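Crh-like protein 5 (Neosartorya fumigata, PDB 6IBW) cleaves chitin and transfers the released chain to beta-1,6-glucan or to another chitin chain, cross-linking polysaccharides in the fungal cell wall. Local coordinates at residues Q110-Y115 against G127-V132. Sequence-based numbering, arbitrary orientation.
Sequences QVQTNY and GTYVPV. With NAG (2-acetamido-2-deoxy-beta-D-glucopyranose), chain D.
Gln112 and Tyr129 meet on the sugar-binding face of an antiparallel beta hairpin that lines the chitin cleft of this family 16 glycoside hydrolase domain. Strands 110-115 and 127-131 are joined by two hydrogen-bonded pairs. Val111 and Val130 exchange bonds both ways, with Val111 N to Val130 O at 3.0 Å; Thr113 and Thr128 do the same, with Thr113 N to Thr128 O at 2.9 Å. Between them, the non-hydrogen-bonded pair of Gln112 and Tyr129 brings two long side chains together. CG of Gln112 sits over one face of the phenol, 3.5 Å from the centroid of the Tyr129 ring, in a CH-pi contact. Beyond CG the chain runs extended (chi2 -171°), carrying the amide along the ring toward the Tyr129 hydroxyl, with amide and ring planes 63° apart. The amide is suited to a cleft wall: its OE1 accepts a hydrogen bond from Trp200 NE1, which helps fix its rotation, while Gln112 NE2 lies 3.8 Å from the acetamido methyl C8 of the N-acetylglucosamine. Gln110 flanks the same tyrosine, its OE1 3.4 Å from Tyr129 CB, and its NE2 is held by Asp107. Farther along, Asn114 ND2 lies 3.6 Å from the sugar's O7, and Gly127, with no side chain, probably lets the methyl C8 come close. The other face carries beta-branched residues, which favour extended backbone: Thr113 and Thr128 lie side by side, and CG2 of Thr113 is 4.0 Å from CG1 of Val130. Arg161 NH1 hydrogen-bonds to Thr113 OG1. Val130 and Val132 pack on Ile155 of strand 150-155, in the second sheet of the sandwich. Strand 110-116 pairs on its other side with strand 98-105, which bears the chitin-binding Glu102; strand 127-131 forms the sheet's outer edge within the chain.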
ATOM      1  N   GLN A 110     -13.967   2.116 -10.866  1.00 19.40           N
ATOM      2  CA  GLN A 110     -12.985   1.036 -10.653  1.00 19.72           C
ATOM      3  C   GLN A 110     -11.953   1.457  -9.617  1.00 19.73           C
ATOM      4  O   GLN A 110     -11.824   2.658  -9.342  1.00 18.62           O
ATOM      5  CB  GLN A 110     -12.232   0.736 -11.944  1.00 20.23           C
ATOM      6  CG  GLN A 110     -13.109   0.255 -13.088  1.00 21.28           C
ATOM      7  CD  GLN A 110     -12.289  -0.131 -14.305  1.00 21.32           C
ATOM      8  OE1 GLN A 110     -12.318  -1.277 -14.758  1.00 22.30           O
ATOM      9  NE2 GLN A 110     -11.516   0.807 -14.827  1.00 19.53           N
ATOM     10  N   VAL A 111     -11.179   0.478  -9.172  1.00 21.75           N
ATOM     11  CA  VAL A 111      -9.899   0.670  -8.434  1.00 23.40           C
ATOM     12  C   VAL A 111      -8.925  -0.365  -8.973  1.00 23.71           C
ATOM     13  O   VAL A 111      -9.366  -1.426  -9.391  1.00 22.24           O
ATOM     14  CB  VAL A 111     -10.087   0.539  -6.914  1.00 23.63           C
ATOM     15  CG1 VAL A 111     -11.515   0.778  -6.571  1.00 25.29           C
ATOM     16  CG2 VAL A 111      -9.616  -0.792  -6.358  1.00 23.46           C
ATOM     17  N   GLN A 112      -7.639  -0.075  -8.929  1.00 25.74           N
ATOM     18  CA  GLN A 112      -6.631  -1.027  -9.419  1.00 27.31           C
ATOM     19  C   GLN A 112      -6.029  -1.823  -8.262  1.00 25.24           C
ATOM     20  O   GLN A 112      -5.905  -1.297  -7.141  1.00 23.84           O
ATOM     21  CB  GLN A 112      -5.567  -0.274 -10.177  1.00 31.07           C
ATOM     22  CG  GLN A 112      -5.438  -0.773 -11.595  1.00 37.14           C
ATOM     23  CD  GLN A 112      -4.212  -0.135 -12.187  1.00 43.42           C
ATOM     24  OE1 GLN A 112      -4.305   0.916 -12.826  1.00 47.65           O
ATOM     25  NE2 GLN A 112      -3.057  -0.729 -11.902  1.00 45.93           N
ATOM     26  N   THR A 113      -5.717  -3.078  -8.542  1.00 22.85           N
ATOM     27  CA  THR A 113      -4.921  -3.955  -7.658  1.00 21.74           C
ATOM     28  C   THR A 113      -3.628  -4.235  -8.400  1.00 22.05           C
ATOM     29  O   THR A 113      -3.650  -4.292  -9.624  1.00 22.41           O
ATOM     30  CB  THR A 113      -5.696  -5.219  -7.294  1.00 21.30           C
ATOM     31  OG1 THR A 113      -5.620  -6.115  -8.395  1.00 19.61           O
ATOM     32  CG2 THR A 113      -7.157  -4.947  -7.025  1.00 22.29           C
ATOM     33  N   ASN A 114      -2.524  -4.387  -7.696  1.00 23.42           N
ATOM     34  CA  ASN A 114      -1.229  -4.575  -8.387  1.00 24.62           C
ATOM     35  C   ASN A 114      -0.278  -5.236  -7.409  1.00 23.60           C
ATOM     36  O   ASN A 114      -0.516  -5.103  -6.213  1.00 24.44           O
ATOM     37  CB  ASN A 114      -0.710  -3.246  -8.940  1.00 26.83           C
ATOM     38  CG  ASN A 114       0.504  -3.400  -9.832  1.00 28.96           C
ATOM     39  OD1 ASN A 114       0.515  -4.184 -10.779  1.00 27.95           O
ATOM     40  ND2 ASN A 114       1.523  -2.599  -9.567  1.00 34.08           N
ATOM     41  N   TYR A 115       0.740  -5.933  -7.902  1.00 23.60           N
ATOM     42  CA  TYR A 115       1.818  -6.487  -7.046  1.00 23.48           C
ATOM     43  C   TYR A 115       3.105  -6.542  -7.859  1.00 23.50           C
ATOM     44  O   TYR A 115       3.034  -6.468  -9.078  1.00 22.86           O
ATOM     45  CB  TYR A 115       1.420  -7.864  -6.520  1.00 22.31           C
ATOM     46  CG  TYR A 115       1.670  -8.967  -7.511  1.00 21.81           C
ATOM     47  CD1 TYR A 115       2.914  -9.565  -7.585  1.00 21.05           C
ATOM     48  CD2 TYR A 115       0.686  -9.393  -8.392  1.00 21.06           C
ATOM     49  CE1 TYR A 115       3.179 -10.562  -8.502  1.00 20.73           C
ATOM     50  CE2 TYR A 115       0.939 -10.391  -9.320  1.00 21.05           C
ATOM     51  CZ  TYR A 115       2.193 -10.981  -9.375  1.00 20.46           C
ATOM     52  OH  TYR A 115       2.486 -11.990 -10.254  1.00 19.51           O
ATOM     53  N   GLY A 127      -1.227  -6.118 -12.995  1.00 34.93           N
ATOM     54  CA  GLY A 127      -2.296  -5.167 -12.633  1.00 31.39           C
ATOM     55  C   GLY A 127      -3.672  -5.712 -12.966  1.00 28.26           C
ATOM     56  O   GLY A 127      -3.791  -6.464 -13.941  1.00 28.44           O
ATOM     57  N   THR A 128      -4.700  -5.325 -12.221  1.00 24.96           N
ATOM     58  CA  THR A 128      -6.091  -5.787 -12.427  1.00 24.04           C
ATOM     59  C   THR A 128      -7.048  -4.660 -12.054  1.00 23.28           C
ATOM     60  O   THR A 128      -6.925  -4.116 -10.981  1.00 22.75           O
ATOM     61  CB  THR A 128      -6.338  -7.073 -11.634  1.00 23.55           C
ATOM     62  OG1 THR A 128      -6.182  -8.091 -12.607  1.00 24.40           O
ATOM     63  CG2 THR A 128      -7.705  -7.199 -11.007  1.00 23.81           C
ATOM     64  N   TYR A 129      -7.993  -4.342 -12.909  1.00 23.15           N
ATOM     65  CA  TYR A 129      -8.998  -3.307 -12.610  1.00 23.32           C
ATOM     66  C   TYR A 129     -10.235  -4.037 -12.104  1.00 22.82           C
ATOM     67  O   TYR A 129     -10.630  -5.032 -12.721  1.00 22.54           O
ATOM     68  CB  TYR A 129      -9.276  -2.489 -13.862  1.00 24.74           C
ATOM     69  CG  TYR A 129      -8.172  -1.543 -14.249  1.00 26.05           C
ATOM     70  CD1 TYR A 129      -8.093  -0.287 -13.684  1.00 27.05           C
ATOM     71  CD2 TYR A 129      -7.242  -1.883 -15.218  1.00 27.34           C
ATOM     72  CE1 TYR A 129      -7.106   0.607 -14.054  1.00 28.93           C
ATOM     73  CE2 TYR A 129      -6.236  -1.011 -15.588  1.00 28.28           C
ATOM     74  CZ  TYR A 129      -6.177   0.242 -15.013  1.00 30.03           C
ATOM     75  OH  TYR A 129      -5.169   1.090 -15.368  1.00 35.26           O
ATOM     76  N   VAL A 130     -10.800  -3.600 -10.985  1.00 21.64           N
ATOM     77  CA  VAL A 130     -12.019  -4.246 -10.432  1.00 20.53           C
ATOM     78  C   VAL A 130     -13.055  -3.155 -10.220  1.00 19.20           C
ATOM     79  O   VAL A 130     -12.718  -2.020  -9.896  1.00 17.84           O
ATOM     80  CB  VAL A 130     -11.724  -5.053  -9.153  1.00 20.52           C
ATOM     81  CG1 VAL A 130     -10.360  -5.725  -9.209  1.00 20.02           C
ATOM     82  CG2 VAL A 130     -11.822  -4.211  -7.892  1.00 20.89           C
ATOM     83  N   PRO A 131     -14.345  -3.465 -10.444  1.00 19.05           N
ATOM     84  CA  PRO A 131     -15.415  -2.492 -10.247  1.00 18.96           C
ATOM     85  C   PRO A 131     -15.578  -2.102  -8.774  1.00 19.02           C
ATOM     86  O   PRO A 131     -15.609  -2.966  -7.954  1.00 19.25           O
ATOM     87  CB  PRO A 131     -16.667  -3.217 -10.760  1.00 18.36           C
ATOM     88  CG  PRO A 131     -16.128  -4.324 -11.630  1.00 18.29           C
ATOM     89  CD  PRO A 131     -14.836  -4.746 -10.968  1.00 18.40           C
ATOM     90  N   VAL A 132     -15.642  -0.806  -8.492  1.00 20.25           N
ATOM     91  CA  VAL A 132     -15.927  -0.246  -7.141  1.00 21.40           C
ATOM     92  C   VAL A 132     -16.907   0.906  -7.351  1.00 22.09           C
ATOM     93  O   VAL A 132     -16.759   1.614  -8.343  1.00 23.79           O
ATOM     94  CB  VAL A 132     -14.644   0.231  -6.424  1.00 21.59           C
ATOM     95  CG1 VAL A 132     -14.882   0.440  -4.947  1.00 22.06           C
ATOM     96  CG2 VAL A 132     -13.487  -0.735  -6.597  1.00 21.92           C
TER
HETATM   97  C1  NAG D   2       2.215   2.363 -13.336  1.00 67.25           C
HETATM   98  C2  NAG D   2       1.556   1.215 -12.553  1.00 68.78           C
HETATM   99  C3  NAG D   2       0.940   1.759 -11.264  1.00 65.25           C
HETATM  100  C4  NAG D   2       2.044   2.441 -10.447  1.00 61.68           C
HETATM  101  C5  NAG D   2       2.776   3.530 -11.246  1.00 59.42           C
HETATM  102  C6  NAG D   2       3.973   4.001 -10.413  1.00 55.38           C
HETATM  103  C7  NAG D   2       0.597  -0.833 -13.553  1.00 80.58           C
HETATM  104  C8  NAG D   2      -0.395  -1.390 -14.539  1.00 84.35           C
HETATM  105  N2  NAG D   2       0.575   0.499 -13.367  1.00 71.40           N
HETATM  106  O3  NAG D   2       0.289   0.707 -10.521  1.00 68.04           O
HETATM  107  O4  NAG D   2       1.504   3.036  -9.271  1.00 57.31           O
HETATM  108  O5  NAG D   2       3.200   3.066 -12.547  1.00 64.26           O
HETATM  109  O6  NAG D   2       4.635   5.089 -11.040  1.00 51.31           O
HETATM  110  O7  NAG D   2       1.379  -1.593 -12.992  1.00 83.11           O